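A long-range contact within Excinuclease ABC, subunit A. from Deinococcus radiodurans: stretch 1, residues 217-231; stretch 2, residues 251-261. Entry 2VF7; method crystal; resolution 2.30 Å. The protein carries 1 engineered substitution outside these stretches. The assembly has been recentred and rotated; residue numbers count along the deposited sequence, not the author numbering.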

ATOM      1  N   HIS A 217      14.594   6.497 -43.717  1.00 52.08           N
ATOM      2  CA  HIS A 217      13.896   5.324 -43.212  1.00 52.10           C
ATOM      3  C   HIS A 217      14.445   4.835 -41.865  1.00 51.90           C
ATOM      4  O   HIS A 217      13.679   4.637 -40.917  1.00 52.39           O
ATOM      5  N   TRP A 218      15.761   4.642 -41.787  1.00 51.15           N
ATOM      6  CA  TRP A 218      16.435   4.181 -40.559  1.00 50.99           C
ATOM      7  C   TRP A 218      16.112   5.046 -39.343  1.00 50.46           C
ATOM      8  O   TRP A 218      15.623   4.555 -38.329  1.00 50.91           O
ATOM      9  N   ILE A 219      16.375   6.344 -39.463  1.00 49.92           N
ATOM     10  CA  ILE A 219      16.111   7.319 -38.409  1.00 49.04           C
ATOM     11  C   ILE A 219      14.692   7.198 -37.848  1.00 49.21           C
ATOM     12  O   ILE A 219      14.479   7.213 -36.628  1.00 48.56           O
ATOM     13  N   LEU A 220      13.736   7.081 -38.767  1.00 49.25           N
ATOM     14  CA  LEU A 220      12.305   7.058 -38.464  1.00 49.43           C
ATOM     15  C   LEU A 220      11.769   5.690 -38.016  1.00 49.70           C
ATOM     16  O   LEU A 220      10.916   5.637 -37.142  1.00 50.41           O
ATOM     17  N   PHE A 221      12.270   4.595 -38.592  1.00 49.98           N
ATOM     18  CA  PHE A 221      11.635   3.273 -38.418  1.00 50.48           C
ATOM     19  C   PHE A 221      12.453   2.112 -37.788  1.00 50.98           C
ATOM     20  O   PHE A 221      11.862   1.093 -37.382  1.00 52.06           O
ATOM     21  N   THR A 222      13.777   2.240 -37.716  1.00 50.61           N
ATOM     22  CA  THR A 222      14.616   1.164 -37.188  1.00 50.50           C
ATOM     23  C   THR A 222      14.201   0.698 -35.792  1.00 50.69           C
ATOM     24  O   THR A 222      13.608   1.468 -35.042  1.00 50.29           O
ATOM     25  N   ASP A 223      14.500  -0.573 -35.472  1.00 51.35           N
ATOM     26  CA  ASP A 223      14.359  -1.138 -34.111  1.00 51.70           C
ATOM     27  C   ASP A 223      15.696  -1.137 -33.378  1.00 51.43           C
ATOM     28  O   ASP A 223      15.782  -1.424 -32.173  1.00 50.88           O
ATOM     29  N   GLU A 224      16.741  -0.874 -34.155  1.00 51.43           N
ATOM     30  CA  GLU A 224      18.098  -0.789 -33.683  1.00 51.19           C
ATOM     31  C   GLU A 224      18.248   0.332 -32.675  1.00 50.96           C
ATOM     32  O   GLU A 224      17.647   1.411 -32.811  1.00 49.84           O
ATOM     33  N   GLN A 225      19.043   0.047 -31.646  1.00 51.00           N
ATOM     34  CA  GLN A 225      19.318   0.995 -30.580  1.00 51.22           C
ATOM     35  C   GLN A 225      20.798   1.003 -30.213  1.00 51.07           C
ATOM     36  O   GLN A 225      21.130   0.663 -29.074  1.00 50.82           O
ATOM     37  N   PRO A 226      21.683   1.418 -31.152  1.00 50.96           N
ATOM     38  CA  PRO A 226      23.120   1.443 -30.873  1.00 50.80           C
ATOM     39  C   PRO A 226      23.487   2.396 -29.730  1.00 50.71           C
ATOM     40  O   PRO A 226      22.789   3.393 -29.496  1.00 50.66           O
ATOM     41  N   VAL A 227      24.562   2.050 -29.023  1.00 51.52           N
ATOM     42  CA  VAL A 227      25.077   2.779 -27.861  1.00 51.87           C
ATOM     43  C   VAL A 227      26.421   3.381 -28.239  1.00 52.19           C
ATOM     44  O   VAL A 227      27.371   2.641 -28.494  1.00 52.70           O
ATOM     45  N   VAL A 228      26.501   4.718 -28.263  1.00 52.43           N
ATOM     46  CA  VAL A 228      27.656   5.445 -28.834  1.00 52.20           C
ATOM     47  C   VAL A 228      28.131   6.620 -27.972  1.00 52.06           C
ATOM     48  O   VAL A 228      27.314   7.248 -27.293  1.00 52.88           O
ATOM     49  N   PRO A 229      29.440   6.942 -28.017  1.00 51.34           N
ATOM     50  CA  PRO A 229      29.991   8.046 -27.227  1.00 51.10           C
ATOM     51  C   PRO A 229      29.427   9.375 -27.659  1.00 51.11           C
ATOM     52  O   PRO A 229      29.377   9.652 -28.860  1.00 51.25           O
ATOM     53  N   VAL A 230      28.972  10.203 -26.723  1.00 51.26           N
ATOM     54  CA  VAL A 230      28.474  11.507 -27.174  1.00 51.09           C
ATOM     55  C   VAL A 230      29.200  12.732 -26.662  1.00 51.18           C
ATOM     56  O   VAL A 230      29.702  12.739 -25.555  1.00 51.25           O
ATOM     57  N   TYR A 231      29.330  13.735 -27.525  1.00 52.30           N
ATOM     58  CA  TYR A 231      30.126  14.936 -27.268  1.00 52.50           C
ATOM     59  C   TYR A 231      29.261  16.171 -27.520  1.00 53.05           C
ATOM     60  O   TYR A 231      29.224  16.686 -28.651  1.00 52.53           O
ATOM     61  N   TYR A 251      29.224  11.273 -22.263  1.00 50.58           N
ATOM     62  CA  TYR A 251      28.391  10.159 -21.840  1.00 48.95           C
ATOM     63  C   TYR A 251      28.224   9.202 -23.010  1.00 48.94           C
ATOM     64  O   TYR A 251      28.698   9.479 -24.109  1.00 47.51           O
ATOM     65  N   MET A 252      27.610   8.044 -22.732  1.00 48.98           N
ATOM     66  CA  MET A 252      27.239   7.062 -23.745  1.00 48.50           C
ATOM     67  C   MET A 252      25.762   7.199 -23.976  1.00 48.45           C
ATOM     68  O   MET A 252      24.981   7.045 -23.036  1.00 47.81           O
ATOM     69  N   GLY A 253      25.378   7.456 -25.232  1.00 48.36           N
ATOM     70  CA  GLY A 253      23.974   7.683 -25.569  1.00 48.27           C
ATOM     71  C   GLY A 253      23.378   6.474 -26.250  1.00 48.49           C
ATOM     72  O   GLY A 253      24.106   5.728 -26.905  1.00 48.85           O
ATOM     73  N   THR A 254      22.053   6.309 -26.140  1.00 48.34           N
ATOM     74  CA  THR A 254      21.335   5.185 -26.764  1.00 47.50           C
ATOM     75  C   THR A 254      20.331   5.676 -27.792  1.00 47.85           C
ATOM     76  O   THR A 254      19.430   6.472 -27.489  1.00 48.76           O
ATOM     77  N   PHE A 255      20.472   5.207 -29.018  1.00 47.29           N
ATOM     78  CA  PHE A 255      19.569   5.647 -30.082  1.00 47.51           C
ATOM     79  C   PHE A 255      18.155   5.110 -29.875  1.00 47.64           C
ATOM     80  O   PHE A 255      17.964   4.003 -29.396  1.00 48.13           O
ATOM     81  N   SER A 256      17.167   5.930 -30.182  1.00 48.10           N
ATOM     82  CA  SER A 256      15.803   5.467 -30.292  1.00 48.64           C
ATOM     83  C   SER A 256      15.189   6.106 -31.521  1.00 48.93           C
ATOM     84  O   SER A 256      15.218   7.329 -31.676  1.00 49.56           O
ATOM     85  N   SER A 257      14.649   5.284 -32.413  1.00 49.17           N
ATOM     86  CA  SER A 257      14.052   5.801 -33.646  1.00 48.76           C
ATOM     87  C   SER A 257      12.823   6.654 -33.332  1.00 49.38           C
ATOM     88  O   SER A 257      12.302   6.592 -32.226  1.00 49.71           O
ATOM     89  N   ALA A 258      12.367   7.466 -34.293  1.00 49.59           N
ATOM     90  CA  ALA A 258      11.180   8.291 -34.067  1.00 49.65           C
ATOM     91  C   ALA A 258       9.968   7.430 -33.701  1.00 50.54           C
ATOM     92  O   ALA A 258       9.222   7.769 -32.783  1.00 51.41           O
ATOM     93  N   ARG A 259       9.766   6.327 -34.427  1.00 50.78           N
ATOM     94  CA  ARG A 259       8.679   5.401 -34.140  1.00 51.14           C
ATOM     95  C   ARG A 259       8.751   4.821 -32.721  1.00 51.06           C
ATOM     96  O   ARG A 259       7.782   4.893 -31.984  1.00 51.63           O
ATOM     97  N   ARG A 260       9.899   4.260 -32.349  1.00 51.41           N
ATOM     98  CA  ARG A 260      10.131   3.703 -31.019  1.00 51.45           C
ATOM     99  C   ARG A 260       9.722   4.679 -29.903  1.00 52.36           C
ATOM    100  O   ARG A 260       8.966   4.325 -28.979  1.00 52.70           O
ATOM    101  N   HIS A 261      10.211   5.910 -29.991  1.00 52.40           N
ATOM    102  CA  HIS A 261       9.879   6.921 -29.006  1.00 52.56           C
ATOM    103  C   HIS A 261       8.402   7.225 -28.939  1.00 52.62           C
ATOM    104  O   HIS A 261       7.864   7.411 -27.856  1.00 52.50           O
TER

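The most unusual feature of this contact is a serine that serves three partners where one helix ends and another begins. S257, at the N-cap position of the second helix, adopts the p rotamer and points toward the first stretch. Its OG donates to T222 O at 2.8 Å, just past the end of the first helix, and accepts from R260 N at 3.3 Å from OG, the capping bond. A water bridges the turn: it donates to T222 O and E224 O, each 3.0 Å from the water oxygen, and accepts from S257 N at 3.1 Å. Main-chain bonds continue the splice, A258 N to I219 O at 3.2 Å and R259 N to L220 O at 3.0 Å.

Beside this polar knot lies the apolar centre. F255, a t rotamer pointing toward the first stretch, loses more surface to its partner stretch than any other residue. One face of its ring receives the six-membered ring of W218 in an offset stack, with centroids 4.5 Å apart and planes at 17°. W218, also t, leaves CA sideways, but its ring end reaches F255, while its NE1 donates to E224 OE1 at 3.1 Å. At the edge of the F255 ring sits T222 CG2, 3.5 Å from F255 CE2; P226 CD lies 3.7 Å from F255 CB.

Around this centre, long side chains reach across. Q225, m at chi1 and t at chi2, brings NE2 to F255 O, a 3.3 Å hydrogen bond, and OE1 over a face of the R260 guanidinium, 3.4 Å from R260 CZ. R259 is t at chi1 and chi2; its guanidinium presents a face to F221, whose CD1 is 3.8 Å from R259 NE. Proximity alone does not make a bond: R260 NH1 lies 2.8 Å from D223 O, yet the angle is poor.

The antiparallel strands illustrate how side chains alternate between faces. V227, P229, M252 and T254 share one face, where M252, m at all three chi angles, curls its CE to 3.8 Å from V227 CG1 and 3.9 Å from P229 CD. On the opposite face, Y251, in the p rotamer, lays its ring against V230, whose CG1 stands 4.0 Å from the ring centroid in a CH-pi contact. G253 leaves room for this valine: an ideal CB there would fall 2.8 Å from V230 CG1, a clash.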

ATOM      1  CB  HIS A 217      13.945   4.197 -44.240  1.00 52.27           C
ATOM      2  CG  HIS A 217      12.898   3.151 -44.024  1.00 54.07           C
ATOM      3  ND1 HIS A 217      13.178   1.920 -43.470  1.00 54.76           N
ATOM      4  CD2 HIS A 217      11.566   3.158 -44.274  1.00 55.13           C
ATOM      5  CE1 HIS A 217      12.064   1.214 -43.388  1.00 55.80           C
ATOM      6  NE2 HIS A 217      11.072   1.942 -43.872  1.00 55.78           N
ATOM      7  CB  TRP A 218      17.944   4.155 -40.782  1.00 50.84           C
ATOM      8  CG  TRP A 218      18.690   3.417 -39.739  1.00 51.29           C
ATOM      9  CD1 TRP A 218      18.923   2.078 -39.704  1.00 51.16           C
ATOM     10  CD2 TRP A 218      19.318   3.967 -38.575  1.00 50.92           C
ATOM     11  NE1 TRP A 218      19.650   1.751 -38.590  1.00 51.39           N
ATOM     12  CE2 TRP A 218      19.912   2.891 -37.878  1.00 51.40           C
ATOM     13  CE3 TRP A 218      19.444   5.262 -38.057  1.00 50.10           C
ATOM     14  CZ2 TRP A 218      20.611   3.062 -36.681  1.00 50.64           C
ATOM     15  CZ3 TRP A 218      20.143   5.435 -36.862  1.00 51.80           C
ATOM     16  CH2 TRP A 218      20.721   4.336 -36.192  1.00 50.32           C
ATOM     17  CB  ILE A 219      16.390   8.754 -38.935  1.00 48.63           C
ATOM     18  CG1 ILE A 219      17.882   8.889 -39.250  1.00 47.72           C
ATOM     19  CG2 ILE A 219      15.918   9.825 -37.944  1.00 48.63           C
ATOM     20  CD1 ILE A 219      18.276  10.178 -39.896  1.00 46.87           C
ATOM     21  CB  LEU A 220      11.531   7.554 -39.684  1.00 48.72           C
ATOM     22  CG  LEU A 220      10.964   8.970 -39.810  1.00 49.68           C
ATOM     23  CD1 LEU A 220      11.744  10.071 -39.075  1.00 49.62           C
ATOM     24  CD2 LEU A 220      10.826   9.309 -41.293  1.00 50.18           C
ATOM     25  CB  PHE A 221      10.961   2.820 -39.722  1.00 49.97           C
ATOM     26  CG  PHE A 221       9.916   3.787 -40.231  1.00 50.36           C
ATOM     27  CD1 PHE A 221       8.654   3.852 -39.647  1.00 50.17           C
ATOM     28  CD2 PHE A 221      10.200   4.641 -41.299  1.00 51.21           C
ATOM     29  CE1 PHE A 221       7.682   4.754 -40.120  1.00 49.59           C
ATOM     30  CE2 PHE A 221       9.238   5.546 -41.784  1.00 50.64           C
ATOM     31  CZ  PHE A 221       7.975   5.606 -41.191  1.00 49.30           C
ATOM     32  CB  THR A 222      16.126   1.524 -37.213  1.00 50.12           C
ATOM     33  OG1 THR A 222      16.899   0.353 -36.954  1.00 51.34           O
ATOM     34  CG2 THR A 222      16.482   2.584 -36.182  1.00 50.32           C
ATOM     35  CB  ASP A 223      13.884  -2.587 -34.191  1.00 52.54           C
ATOM     36  CG  ASP A 223      12.396  -2.714 -34.491  1.00 53.93           C
ATOM     37  OD1 ASP A 223      12.040  -3.648 -35.235  1.00 55.60           O
ATOM     38  OD2 ASP A 223      11.587  -1.908 -33.975  1.00 56.74           O
ATOM     39  CB  GLU A 224      19.046  -0.561 -34.867  1.00 51.48           C
ATOM     40  CG  GLU A 224      19.323  -1.820 -35.724  1.00 51.61           C
ATOM     41  CD  GLU A 224      20.282  -1.549 -36.889  1.00 52.52           C
ATOM     42  OE1 GLU A 224      20.993  -0.515 -36.885  1.00 53.57           O
ATOM     43  OE2 GLU A 224      20.332  -2.380 -37.813  1.00 53.46           O
ATOM     44  CB  GLN A 225      18.532   0.622 -29.321  1.00 51.40           C
ATOM     45  CG  GLN A 225      17.059   0.443 -29.520  1.00 51.72           C
ATOM     46  CD  GLN A 225      16.316   0.576 -28.225  1.00 53.21           C
ATOM     47  OE1 GLN A 225      15.898  -0.428 -27.635  1.00 53.80           O
ATOM     48  NE2 GLN A 225      16.150   1.818 -27.755  1.00 50.47           N
ATOM     49  CB  PRO A 226      23.724   1.911 -32.203  1.00 50.49           C
ATOM     50  CG  PRO A 226      22.666   2.680 -32.831  1.00 50.49           C
ATOM     51  CD  PRO A 226      21.414   1.916 -32.513  1.00 51.02           C
ATOM     52  CB  VAL A 227      25.276   1.843 -26.646  1.00 51.64           C
ATOM     53  CG1 VAL A 227      25.985   2.568 -25.507  1.00 52.63           C
ATOM     54  CG2 VAL A 227      23.946   1.319 -26.154  1.00 51.70           C
ATOM     55  CB  VAL A 228      27.360   5.965 -30.297  1.00 52.46           C
ATOM     56  CG1 VAL A 228      26.858   4.833 -31.182  1.00 52.08           C
ATOM     57  CG2 VAL A 228      26.361   7.121 -30.300  1.00 52.46           C
ATOM     58  CB  PRO A 229      31.479   8.007 -27.582  1.00 51.37           C
ATOM     59  CG  PRO A 229      31.540   7.320 -28.931  1.00 49.90           C
ATOM     60  CD  PRO A 229      30.487   6.288 -28.830  1.00 51.43           C
ATOM     61  CB  VAL A 230      26.892  11.608 -27.427  1.00 51.58           C
ATOM     62  CG1 VAL A 230      26.095  10.457 -26.806  1.00 49.16           C
ATOM     63  CG2 VAL A 230      26.299  13.003 -27.035  1.00 50.94           C
ATOM     64  CB  TYR A 231      31.344  14.980 -28.200  1.00 52.59           C
ATOM     65  CG  TYR A 231      32.239  13.757 -28.181  1.00 51.68           C
ATOM     66  CD1 TYR A 231      33.311  13.678 -27.300  1.00 52.59           C
ATOM     67  CD2 TYR A 231      32.035  12.694 -29.057  1.00 50.97           C
ATOM     68  CE1 TYR A 231      34.151  12.558 -27.268  1.00 51.64           C
ATOM     69  CE2 TYR A 231      32.873  11.566 -29.028  1.00 50.61           C
ATOM     70  CZ  TYR A 231      33.926  11.516 -28.132  1.00 51.49           C
ATOM     71  OH  TYR A 231      34.790  10.439 -28.095  1.00 53.12           O
ATOM     72  CB  TYR A 251      27.044  10.640 -21.284  1.00 48.84           C
ATOM     73  CG  TYR A 251      26.125  11.348 -22.268  1.00 48.75           C
ATOM     74  CD1 TYR A 251      26.280  12.708 -22.539  1.00 47.90           C
ATOM     75  CD2 TYR A 251      25.074  10.663 -22.897  1.00 46.56           C
ATOM     76  CE1 TYR A 251      25.448  13.369 -23.423  1.00 47.33           C
ATOM     77  CE2 TYR A 251      24.243  11.307 -23.779  1.00 48.69           C
ATOM     78  CZ  TYR A 251      24.436  12.676 -24.034  1.00 49.63           C
ATOM     79  OH  TYR A 251      23.620  13.341 -24.915  1.00 50.86           O
ATOM     80  CB  MET A 252      27.531   5.628 -23.280  1.00 48.48           C
ATOM     81  CG  MET A 252      28.983   5.341 -22.911  1.00 48.97           C
ATOM     82  SD  MET A 252      30.128   5.436 -24.308  1.00 51.08           S
ATOM     83  CE  MET A 252      29.283   4.479 -25.571  1.00 48.07           C
ATOM     84  CB  THR A 254      20.626   4.282 -25.701  1.00 47.42           C
ATOM     85  OG1 THR A 254      21.552   3.963 -24.648  1.00 46.08           O
ATOM     86  CG2 THR A 254      20.121   2.974 -26.322  1.00 46.48           C
ATOM     87  CB  PHE A 255      20.092   5.223 -31.454  1.00 47.09           C
ATOM     88  CG  PHE A 255      19.283   5.759 -32.596  1.00 47.05           C
ATOM     89  CD1 PHE A 255      19.278   7.124 -32.883  1.00 46.17           C
ATOM     90  CD2 PHE A 255      18.507   4.901 -33.373  1.00 47.18           C
ATOM     91  CE1 PHE A 255      18.502   7.633 -33.938  1.00 48.41           C
ATOM     92  CE2 PHE A 255      17.726   5.390 -34.423  1.00 47.78           C
ATOM     93  CZ  PHE A 255      17.726   6.762 -34.713  1.00 48.16           C
ATOM     94  CB  SER A 256      14.987   5.809 -29.061  1.00 48.22           C
ATOM     95  OG  SER A 256      13.730   6.289 -29.492  1.00 50.54           O
ATOM     96  CB  SER A 257      13.690   4.661 -34.578  1.00 48.34           C
ATOM     97  OG  SER A 257      12.694   3.854 -33.993  1.00 49.24           O
ATOM     98  CB  ALA A 258      10.879   9.170 -35.272  1.00 48.71           C
ATOM     99  CB  ARG A 259       8.647   4.296 -35.188  1.00 50.90           C
ATOM    100  CG  ARG A 259       7.584   3.249 -34.950  1.00 52.29           C
ATOM    101  CD  ARG A 259       7.981   1.955 -35.625  1.00 54.83           C
ATOM    102  NE  ARG A 259       7.203   1.725 -36.831  1.00 57.23           N
ATOM    103  CZ  ARG A 259       7.454   0.773 -37.733  1.00 59.22           C
ATOM    104  NH1 ARG A 259       8.498  -0.049 -37.581  1.00 59.09           N
ATOM    105  NH2 ARG A 259       6.655   0.644 -38.800  1.00 58.20           N
ATOM    106  CB  ARG A 260      11.605   3.332 -30.894  1.00 51.47           C
ATOM    107  CG  ARG A 260      12.048   2.789 -29.534  1.00 51.45           C
ATOM    108  CD  ARG A 260      13.122   1.735 -29.719  1.00 48.74           C
ATOM    109  NE  ARG A 260      12.660   0.548 -29.021  1.00 50.50           N
ATOM    110  CZ  ARG A 260      12.935  -0.707 -29.345  1.00 48.16           C
ATOM    111  NH1 ARG A 260      13.695  -1.015 -30.386  1.00 46.14           N
ATOM    112  NH2 ARG A 260      12.429  -1.664 -28.597  1.00 51.80           N
ATOM    113  CB  HIS A 261      10.602   8.237 -29.279  1.00 52.57           C
ATOM    114  CG  HIS A 261      10.163   9.327 -28.356  1.00 53.97           C
ATOM    115  ND1 HIS A 261       9.214  10.263 -28.712  1.00 53.87           N
ATOM    116  CD2 HIS A 261      10.473   9.571 -27.056  1.00 53.89           C
ATOM    117  CE1 HIS A 261       8.984  11.055 -27.680  1.00 54.89           C
ATOM    118  NE2 HIS A 261       9.738  10.661 -26.667  1.00 54.29           N
TER
HETATM  119  O   HOH W   1      14.806   2.228 -32.432  1.00 35.16           O